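Local coordinates for Serine/threonine-protein kinase pelle (Drosophila melanogaster, PDB 1D2Z) that serves as a serine/threonine kinase in the Toll pathway that establishes embryonic dorsoventral polarity, its death domain, the part described, binding that of Tube, at residues L7-R21 and L66-L80. Numbering follows the deposited sequence.
Sequences LDNTMAIRLLPLPVR and LNIWGGQYNHTVQTL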
ATOM      1  N   LEU A   7      18.189   9.926   8.076  1.00 67.47           N
ATOM      2  CA  LEU A   7      18.175   8.938   9.196  1.00 67.95           C
ATOM      3  C   LEU A   7      17.765   7.546   8.703  1.00 66.57           C
ATOM      4  O   LEU A   7      18.497   6.572   8.904  1.00 67.88           O
ATOM      5  CB  LEU A   7      17.245   9.423  10.325  1.00 69.22           C
ATOM      6  CG  LEU A   7      17.211   8.671  11.667  1.00 70.48           C
ATOM      7  CD1 LEU A   7      16.881   9.636  12.805  1.00 70.22           C
ATOM      8  CD2 LEU A   7      16.207   7.526  11.628  1.00 69.46           C
ATOM      9  N   ASP A   8      16.606   7.452   8.051  1.00 63.53           N
ATOM     10  CA  ASP A   8      16.128   6.168   7.539  1.00 60.79           C
ATOM     11  C   ASP A   8      16.440   5.992   6.054  1.00 58.70           C
ATOM     12  O   ASP A   8      15.660   6.389   5.187  1.00 58.07           O
ATOM     13  CB  ASP A   8      14.621   5.997   7.793  1.00 59.65           C
ATOM     14  CG  ASP A   8      14.140   4.550   7.603  1.00 60.00           C
ATOM     15  OD1 ASP A   8      14.861   3.725   6.999  1.00 57.01           O
ATOM     16  OD2 ASP A   8      13.027   4.233   8.071  1.00 61.43           O
ATOM     17  N   ASN A   9      17.590   5.391   5.775  1.00 58.03           N
ATOM     18  CA  ASN A   9      18.012   5.136   4.404  1.00 57.56           C
ATOM     19  C   ASN A   9      17.988   3.643   4.089  1.00 53.75           C
ATOM     20  O   ASN A   9      18.662   3.186   3.166  1.00 54.76           O
ATOM     21  CB  ASN A   9      19.418   5.694   4.156  1.00 61.33           C
ATOM     22  CG  ASN A   9      19.433   7.206   4.021  1.00 65.28           C
ATOM     23  OD1 ASN A   9      18.389   7.862   4.077  1.00 68.37           O
ATOM     24  ND2 ASN A   9      20.624   7.768   3.836  1.00 67.20           N
ATOM     25  N   THR A  10      17.210   2.885   4.858  1.00 48.63           N
ATOM     26  CA  THR A  10      17.120   1.445   4.638  1.00 44.56           C
ATOM     27  C   THR A  10      16.159   1.128   3.506  1.00 42.76           C
ATOM     28  O   THR A  10      15.287   1.933   3.176  1.00 40.63           O
ATOM     29  CB  THR A  10      16.674   0.693   5.908  1.00 42.64           C
ATOM     30  OG1 THR A  10      15.373   1.139   6.309  1.00 39.13           O
ATOM     31  CG2 THR A  10      17.665   0.925   7.037  1.00 41.54           C
ATOM     32  N   MET A  11      16.322  -0.050   2.911  1.00 40.34           N
ATOM     33  CA  MET A  11      15.463  -0.464   1.814  1.00 37.56           C
ATOM     34  C   MET A  11      14.064  -0.826   2.297  1.00 35.34           C
ATOM     35  O   MET A  11      13.830  -1.022   3.491  1.00 33.95           O
ATOM     36  CB  MET A  11      16.065  -1.659   1.076  1.00 39.02           C
ATOM     37  CG  MET A  11      16.228  -2.911   1.925  1.00 42.69           C
ATOM     38  SD  MET A  11      16.730  -4.340   0.936  1.00 45.81           S
ATOM     39  CE  MET A  11      18.450  -3.924   0.567  1.00 46.62           C
ATOM     40  N   ALA A  12      13.139  -0.903   1.352  1.00 34.59           N
ATOM     41  CA  ALA A  12      11.767  -1.272   1.659  1.00 34.33           C
ATOM     42  C   ALA A  12      11.765  -2.761   1.990  1.00 33.70           C
ATOM     43  O   ALA A  12      12.527  -3.533   1.399  1.00 31.74           O
ATOM     44  CB  ALA A  12      10.875  -1.001   0.456  1.00 34.10           C
ATOM     45  N   ILE A  13      10.925  -3.152   2.948  1.00 30.19           N
ATOM     46  CA  ILE A  13      10.789  -4.547   3.362  1.00 28.28           C
ATOM     47  C   ILE A  13      10.544  -5.457   2.157  1.00 31.73           C
ATOM     48  O   ILE A  13      11.070  -6.573   2.092  1.00 30.01           O
ATOM     49  CB  ILE A  13       9.611  -4.701   4.369  1.00 26.62           C
ATOM     50  CG1 ILE A  13       9.983  -4.043   5.705  1.00 27.71           C
ATOM     51  CG2 ILE A  13       9.215  -6.171   4.524  1.00 28.12           C
ATOM     52  CD1 ILE A  13       8.827  -3.892   6.678  1.00 27.39           C
ATOM     53  N   ARG A  14       9.755  -4.970   1.203  0.50 31.55           N
ATOM     54  CA  ARG A  14       9.428  -5.727  -0.002  0.50 35.14           C
ATOM     55  C   ARG A  14      10.655  -6.045  -0.859  0.50 34.72           C
ATOM     56  O   ARG A  14      10.616  -6.962  -1.682  0.50 33.33           O
ATOM     57  CB  ARG A  14       8.389  -4.968  -0.831  0.50 37.97           C
ATOM     58  CG  ARG A  14       8.776  -3.529  -1.111  0.50 46.15           C
ATOM     59  CD  ARG A  14       7.630  -2.729  -1.715  0.50 51.56           C
ATOM     60  NE  ARG A  14       7.983  -1.316  -1.842  0.50 54.62           N
ATOM     61  CZ  ARG A  14       8.826  -0.831  -2.749  0.50 57.79           C
ATOM     62  NH1 ARG A  14       9.409  -1.638  -3.626  0.50 57.86           N
ATOM     63  NH2 ARG A  14       9.111   0.464  -2.758  0.50 59.44           N
ATOM     64  N   LEU A  15      11.740  -5.301  -0.651  1.00 33.77           N
ATOM     65  CA  LEU A  15      12.979  -5.508  -1.407  1.00 36.03           C
ATOM     66  C   LEU A  15      13.990  -6.433  -0.720  1.00 36.18           C
ATOM     67  O   LEU A  15      15.024  -6.763  -1.296  1.00 36.77           O
ATOM     68  CB  LEU A  15      13.627  -4.160  -1.748  1.00 36.42           C
ATOM     69  CG  LEU A  15      12.806  -3.210  -2.633  1.00 39.97           C
ATOM     70  CD1 LEU A  15      13.518  -1.871  -2.772  1.00 39.67           C
ATOM     71  CD2 LEU A  15      12.566  -3.835  -4.002  1.00 41.36           C
ATOM     72  N   LEU A  16      13.692  -6.858   0.507  1.00 36.55           N
ATOM     73  CA  LEU A  16      14.582  -7.756   1.240  1.00 36.08           C
ATOM     74  C   LEU A  16      14.906  -9.002   0.423  1.00 35.20           C
ATOM     75  O   LEU A  16      14.004  -9.661  -0.100  1.00 34.93           O
ATOM     76  CB  LEU A  16      13.948  -8.192   2.565  1.00 37.66           C
ATOM     77  CG  LEU A  16      14.210  -7.378   3.831  1.00 41.56           C
ATOM     78  CD1 LEU A  16      13.303  -7.876   4.955  1.00 43.84           C
ATOM     79  CD2 LEU A  16      15.674  -7.495   4.231  1.00 37.32           C
ATOM     80  N   PRO A  17      16.203  -9.318   0.267  1.00 34.48           N
ATOM     81  CA  PRO A  17      16.629 -10.500  -0.497  1.00 32.59           C
ATOM     82  C   PRO A  17      15.957 -11.764   0.033  1.00 32.53           C
ATOM     83  O   PRO A  17      15.784 -11.916   1.244  1.00 33.27           O
ATOM     84  CB  PRO A  17      18.140 -10.521  -0.269  1.00 32.44           C
ATOM     85  CG  PRO A  17      18.477  -9.051  -0.219  1.00 33.69           C
ATOM     86  CD  PRO A  17      17.361  -8.486   0.650  1.00 33.22           C
ATOM     87  N   LEU A  18      15.585 -12.672  -0.866  1.00 31.35           N
ATOM     88  CA  LEU A  18      14.916 -13.906  -0.456  1.00 35.93           C
ATOM     89  C   LEU A  18      15.617 -14.728   0.630  1.00 35.96           C
ATOM     90  O   LEU A  18      14.954 -15.246   1.530  1.00 36.76           O
ATOM     91  CB  LEU A  18      14.557 -14.768  -1.667  1.00 36.63           C
ATOM     92  CG  LEU A  18      13.581 -14.078  -2.630  1.00 41.65           C
ATOM     93  CD1 LEU A  18      13.168 -15.048  -3.731  1.00 44.16           C
ATOM     94  CD2 LEU A  18      12.344 -13.578  -1.872  1.00 41.20           C
ATOM     95  N   PRO A  19      16.957 -14.873   0.558  1.00 36.36           N
ATOM     96  CA  PRO A  19      17.688 -15.643   1.575  1.00 35.80           C
ATOM     97  C   PRO A  19      17.468 -15.131   3.004  1.00 34.21           C
ATOM     98  O   PRO A  19      17.065 -15.892   3.878  1.00 32.50           O
ATOM     99  CB  PRO A  19      19.142 -15.469   1.143  1.00 36.13           C
ATOM    100  CG  PRO A  19      19.024 -15.441  -0.344  1.00 38.26           C
ATOM    101  CD  PRO A  19      17.859 -14.510  -0.554  1.00 37.65           C
ATOM    102  N   VAL A  20      17.715 -13.841   3.231  1.00 32.35           N
ATOM    103  CA  VAL A  20      17.529 -13.265   4.558  1.00 32.66           C
ATOM    104  C   VAL A  20      16.050 -13.305   4.959  1.00 31.91           C
ATOM    105  O   VAL A  20      15.720 -13.605   6.104  1.00 29.38           O
ATOM    106  CB  VAL A  20      18.082 -11.805   4.651  1.00 33.30           C
ATOM    107  CG1 VAL A  20      17.427 -10.915   3.620  1.00 36.85           C
ATOM    108  CG2 VAL A  20      17.852 -11.236   6.048  1.00 32.73           C
ATOM    109  N   ARG A  21      15.170 -13.056   3.998  1.00 30.27           N
ATOM    110  CA  ARG A  21      13.737 -13.074   4.258  1.00 29.53           C
ATOM    111  C   ARG A  21      13.283 -14.461   4.703  1.00 29.09           C
ATOM    112  O   ARG A  21      12.487 -14.587   5.633  1.00 29.32           O
ATOM    113  CB  ARG A  21      12.966 -12.626   3.014  1.00 29.79           C
ATOM    114  CG  ARG A  21      11.475 -12.494   3.240  1.00 31.01           C
ATOM    115  CD  ARG A  21      10.827 -11.773   2.093  1.00 33.99           C
ATOM    116  NE  ARG A  21       9.379 -11.767   2.229  1.00 36.46           N
ATOM    117  CZ  ARG A  21       8.621 -10.684   2.112  1.00 36.13           C
ATOM    118  NH1 ARG A  21       9.175  -9.504   1.856  1.00 31.48           N
ATOM    119  NH2 ARG A  21       7.303 -10.789   2.258  1.00 36.63           N
ATOM    120  N   LEU A  66       4.607  -9.846   6.451  1.00 24.76           N
ATOM    121  CA  LEU A  66       5.500  -8.931   5.737  1.00 25.74           C
ATOM    122  C   LEU A  66       4.878  -8.488   4.413  1.00 25.98           C
ATOM    123  O   LEU A  66       5.048  -7.346   4.004  1.00 27.20           O
ATOM    124  CB  LEU A  66       6.866  -9.569   5.473  1.00 24.66           C
ATOM    125  CG  LEU A  66       7.768  -9.854   6.679  1.00 25.95           C
ATOM    126  CD1 LEU A  66       9.094 -10.447   6.194  1.00 21.01           C
ATOM    127  CD2 LEU A  66       8.014  -8.574   7.460  1.00 28.26           C
ATOM    128  N   ASN A  67       4.178  -9.405   3.744  1.00 26.73           N
ATOM    129  CA  ASN A  67       3.520  -9.096   2.472  1.00 29.16           C
ATOM    130  C   ASN A  67       2.492  -7.980   2.666  1.00 31.27           C
ATOM    131  O   ASN A  67       2.411  -7.051   1.862  1.00 31.49           O
ATOM    132  CB  ASN A  67       2.822 -10.339   1.897  1.00 30.99           C
ATOM    133  CG  ASN A  67       3.790 -11.304   1.204  1.00 34.14           C
ATOM    134  OD1 ASN A  67       4.902 -10.936   0.835  1.00 32.74           O
ATOM    135  ND2 ASN A  67       3.355 -12.545   1.023  1.00 33.77           N
ATOM    136  N   ILE A  68       1.727  -8.065   3.751  1.00 30.71           N
ATOM    137  CA  ILE A  68       0.701  -7.065   4.050  1.00 30.60           C
ATOM    138  C   ILE A  68       1.280  -5.754   4.585  1.00 29.36           C
ATOM    139  O   ILE A  68       1.107  -4.693   3.980  1.00 29.14           O
ATOM    140  CB  ILE A  68      -0.349  -7.624   5.061  1.00 29.27           C
ATOM    141  CG1 ILE A  68      -1.098  -8.803   4.433  1.00 30.44           C
ATOM    142  CG2 ILE A  68      -1.342  -6.532   5.469  1.00 31.91           C
ATOM    143  CD1 ILE A  68      -1.920  -9.627   5.410  1.00 32.90           C
ATOM    144  N   TRP A  69       1.978  -5.836   5.713  1.00 30.48           N
ATOM    145  CA  TRP A  69       2.549  -4.655   6.355  1.00 28.15           C
ATOM    146  C   TRP A  69       3.637  -3.978   5.513  1.00 29.21           C
ATOM    147  O   TRP A  69       3.658  -2.754   5.385  1.00 26.98           O
ATOM    148  CB  TRP A  69       3.073  -5.040   7.741  1.00 29.93           C
ATOM    149  CG  TRP A  69       3.380  -3.884   8.633  1.00 29.02           C
ATOM    150  CD1 TRP A  69       2.514  -2.897   9.040  1.00 29.66           C
ATOM    151  CD2 TRP A  69       4.638  -3.591   9.242  1.00 29.74           C
ATOM    152  NE1 TRP A  69       3.162  -2.010   9.862  1.00 27.88           N
ATOM    153  CE2 TRP A  69       4.467  -2.410  10.006  1.00 29.49           C
ATOM    154  CE3 TRP A  69       5.898  -4.208   9.219  1.00 27.41           C
ATOM    155  CZ2 TRP A  69       5.508  -1.840  10.740  1.00 32.23           C
ATOM    156  CZ3 TRP A  69       6.933  -3.637   9.950  1.00 31.01           C
ATOM    157  CH2 TRP A  69       6.732  -2.465  10.697  1.00 28.98           C
ATOM    158  N   GLY A  70       4.516  -4.772   4.913  1.00 29.99           N
ATOM    159  CA  GLY A  70       5.568  -4.200   4.089  1.00 30.33           C
ATOM    160  C   GLY A  70       5.063  -3.817   2.710  1.00 30.98           C
ATOM    161  O   GLY A  70       5.381  -2.750   2.193  1.00 31.91           O
ATOM    162  N   GLY A  71       4.244  -4.683   2.126  1.00 31.67           N
ATOM    163  CA  GLY A  71       3.711  -4.429   0.803  1.00 31.70           C
ATOM    164  C   GLY A  71       2.819  -3.213   0.678  1.00 30.98           C
ATOM    165  O   GLY A  71       3.168  -2.250  -0.003  1.00 31.04           O
ATOM    166  N   GLN A  72       1.675  -3.232   1.350  1.00 29.48           N
ATOM    167  CA  GLN A  72       0.753  -2.105   1.255  1.00 29.20           C
ATOM    168  C   GLN A  72       1.248  -0.795   1.858  1.00 29.31           C
ATOM    169  O   GLN A  72       1.074   0.266   1.263  1.00 27.13           O
ATOM    170  CB  GLN A  72      -0.606  -2.451   1.870  1.00 29.25           C
ATOM    171  CG  GLN A  72      -1.591  -1.288   1.813  1.00 26.71           C
ATOM    172  CD  GLN A  72      -2.907  -1.574   2.503  1.00 26.74           C
ATOM    173  OE1 GLN A  72      -3.424  -2.700   2.461  1.00 26.73           O
ATOM    174  NE2 GLN A  72      -3.468  -0.546   3.134  1.00 25.54           N
ATOM    175  N   TYR A  73       1.860  -0.865   3.036  1.00 32.07           N
ATOM    176  CA  TYR A  73       2.322   0.346   3.719  1.00 30.79           C
ATOM    177  C   TYR A  73       3.728   0.812   3.384  1.00 31.20           C
ATOM    178  O   TYR A  73       4.192   1.817   3.918  1.00 33.18           O
ATOM    179  CB  TYR A  73       2.120   0.198   5.224  1.00 29.60           C
ATOM    180  CG  TYR A  73       0.717  -0.257   5.556  1.00 30.35           C
ATOM    181  CD1 TYR A  73      -0.333   0.659   5.624  1.00 29.33           C
ATOM    182  CD2 TYR A  73       0.427  -1.605   5.744  1.00 29.52           C
ATOM    183  CE1 TYR A  73      -1.632   0.247   5.867  1.00 31.04           C
ATOM    184  CE2 TYR A  73      -0.877  -2.035   5.986  1.00 30.38           C
ATOM    185  CZ  TYR A  73      -1.900  -1.097   6.049  1.00 32.38           C
ATOM    186  OH  TYR A  73      -3.180  -1.495   6.311  1.00 33.76           O
ATOM    187  N   ASN A  74       4.403   0.083   2.500  1.00 31.32           N
ATOM    188  CA  ASN A  74       5.745   0.450   2.047  1.00 32.01           C
ATOM    189  C   ASN A  74       6.721   0.729   3.195  1.00 29.64           C
ATOM    190  O   ASN A  74       7.459   1.709   3.160  1.00 33.33           O
ATOM    191  CB  ASN A  74       5.643   1.678   1.123  1.00 31.89           C
ATOM    192  CG  ASN A  74       6.852   1.841   0.210  1.00 35.17           C
ATOM    193  OD1 ASN A  74       7.548   0.871  -0.101  1.00 33.46           O
ATOM    194  ND2 ASN A  74       7.100   3.075  -0.230  1.00 33.22           N
ATOM    195  N   HIS A  75       6.697  -0.111   4.226  1.00 28.26           N
ATOM    196  CA  HIS A  75       7.593   0.071   5.366  1.00 28.23           C
ATOM    197  C   HIS A  75       9.012  -0.397   5.061  1.00 29.75           C
ATOM    198  O   HIS A  75       9.219  -1.274   4.216  1.00 30.52           O
ATOM    199  CB  HIS A  75       7.044  -0.622   6.614  1.00 28.84           C
ATOM    200  CG  HIS A  75       5.896   0.101   7.244  1.00 27.86           C
ATOM    201  ND1 HIS A  75       5.964   1.430   7.599  1.00 31.12           N
ATOM    202  CD2 HIS A  75       4.650  -0.312   7.573  1.00 28.30           C
ATOM    203  CE1 HIS A  75       4.810   1.804   8.125  1.00 30.74           C
ATOM    204  NE2 HIS A  75       3.994   0.765   8.121  1.00 28.82           N
ATOM    205  N   THR A  76       9.973   0.232   5.728  1.00 31.12           N
ATOM    206  CA  THR A  76      11.399  -0.054   5.560  1.00 30.89           C
ATOM    207  C   THR A  76      11.921  -1.091   6.549  1.00 31.27           C
ATOM    208  O   THR A  76      11.271  -1.399   7.558  1.00 27.37           O
ATOM    209  CB  THR A  76      12.246   1.219   5.763  1.00 32.14           C
ATOM    210  OG1 THR A  76      12.166   1.626   7.134  1.00 32.74           O
ATOM    211  CG2 THR A  76      11.763   2.355   4.858  1.00 30.75           C
ATOM    212  N   VAL A  77      13.118  -1.606   6.267  1.00 30.27           N
ATOM    213  CA  VAL A  77      13.733  -2.598   7.134  1.00 30.27           C
ATOM    214  C   VAL A  77      14.001  -1.973   8.503  1.00 29.82           C
ATOM    215  O   VAL A  77      13.891  -2.646   9.525  1.00 30.76           O
ATOM    216  CB  VAL A  77      15.051  -3.154   6.528  1.00 31.69           C
ATOM    217  CG1 VAL A  77      15.668  -4.171   7.459  1.00 31.60           C
ATOM    218  CG2 VAL A  77      14.775  -3.811   5.190  1.00 31.89           C
ATOM    219  N   GLN A  78      14.322  -0.682   8.530  1.00 30.50           N
ATOM    220  CA  GLN A  78      14.573  -0.018   9.807  1.00 31.28           C
ATOM    221  C   GLN A  78      13.307  -0.024  10.668  1.00 31.27           C
ATOM    222  O   GLN A  78      13.364  -0.292  11.869  1.00 32.15           O
ATOM    223  CB  GLN A  78      15.073   1.415   9.605  1.00 33.28           C
ATOM    224  CG  GLN A  78      15.435   2.104  10.915  1.00 36.97           C
ATOM    225  CD  GLN A  78      15.956   3.511  10.727  1.00 39.81           C
ATOM    226  OE1 GLN A  78      15.377   4.469  11.234  1.00 42.55           O
ATOM    227  NE2 GLN A  78      17.065   3.643  10.009  1.00 39.18           N
ATOM    228  N   THR A  79      12.160   0.236  10.046  1.00 29.16           N
ATOM    229  CA  THR A  79      10.894   0.242  10.773  1.00 29.87           C
ATOM    230  C   THR A  79      10.589  -1.165  11.288  1.00 28.01           C
ATOM    231  O   THR A  79      10.088  -1.329  12.398  1.00 27.09           O
ATOM    232  CB  THR A  79       9.748   0.802   9.898  1.00 29.39           C
ATOM    233  OG1 THR A  79      10.076   2.146   9.523  1.00 28.11           O
ATOM    234  CG2 THR A  79       8.425   0.824  10.665  1.00 29.74           C
ATOM    235  N   LEU A  80      10.963  -2.175  10.503  1.00 29.27           N
ATOM    236  CA  LEU A  80      10.777  -3.573  10.889  1.00 30.14           C
ATOM    237  C   LEU A  80      11.682  -3.864  12.099  1.00 30.49           C
ATOM    238  O   LEU A  80      11.277  -4.543  13.047  1.00 29.63           O
ATOM    239  CB  LEU A  80      11.141  -4.498   9.722  1.00 29.02           C
ATOM    240  CG  LEU A  80      11.019  -6.003   9.974  1.00 28.70           C
ATOM    241  CD1 LEU A  80       9.557  -6.382  10.278  1.00 29.57           C
ATOM    242  CD2 LEU A  80      11.526  -6.756   8.755  1.00 26.53           C
TER
HETATM  243  O   HOH W   1      12.396   4.097  10.834  1.00 71.85           O
HETATM  244  O   HOH W   2       8.148  -2.570   1.901  1.00 36.79           O
HETATM  245  O   HOH W   3       6.988  -7.484   1.859  1.00 29.28           O
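Asp8 OD2 accepts the hydroxyl of Thr76 OG1 at 2.9 Å, and Thr76 is itself the N-cap of helix 77-86, its OG1 receiving the backbone N of Thr79. In this six-helix death domain the N-terminal arm thus lies across the turn joining helices 61-73 and 77-86, a worked example of an extended segment using the N-H donors of a helix's first turn. The other carboxylate oxygen, OD1, closes an Asx turn and takes the hydroxyl proton of Thr10, leaving Thr10 OG1 to accept Gln78 N (3.1 Å). The Asp8 carboxylate also stacks on the Gln78 amide, their planes 12° apart. Replacing Asp8 by alanine is likely to leave the hydroxyl protons of Thr76 and Thr10 without their acceptor and to remove that stack. Backbone bonds flank the single bridge of Ala12 with Thr76: Val77 N to Met11 O and Ile13 N to His75 O, the latter nearly straight at 176°. In one of its two modelled conformers, Arg14 reaches Asn74 OD1 side-on with NE (2.8 Å) and NH2, while Asn74 ND2 binds Asp124 of the Tube chain. Inward, Ile13 lies over Gly70, where a side chain would collide with it; its CG2 meets Leu66 CD2, and its CD1 rests 3.8 Å from Trp69 CZ3.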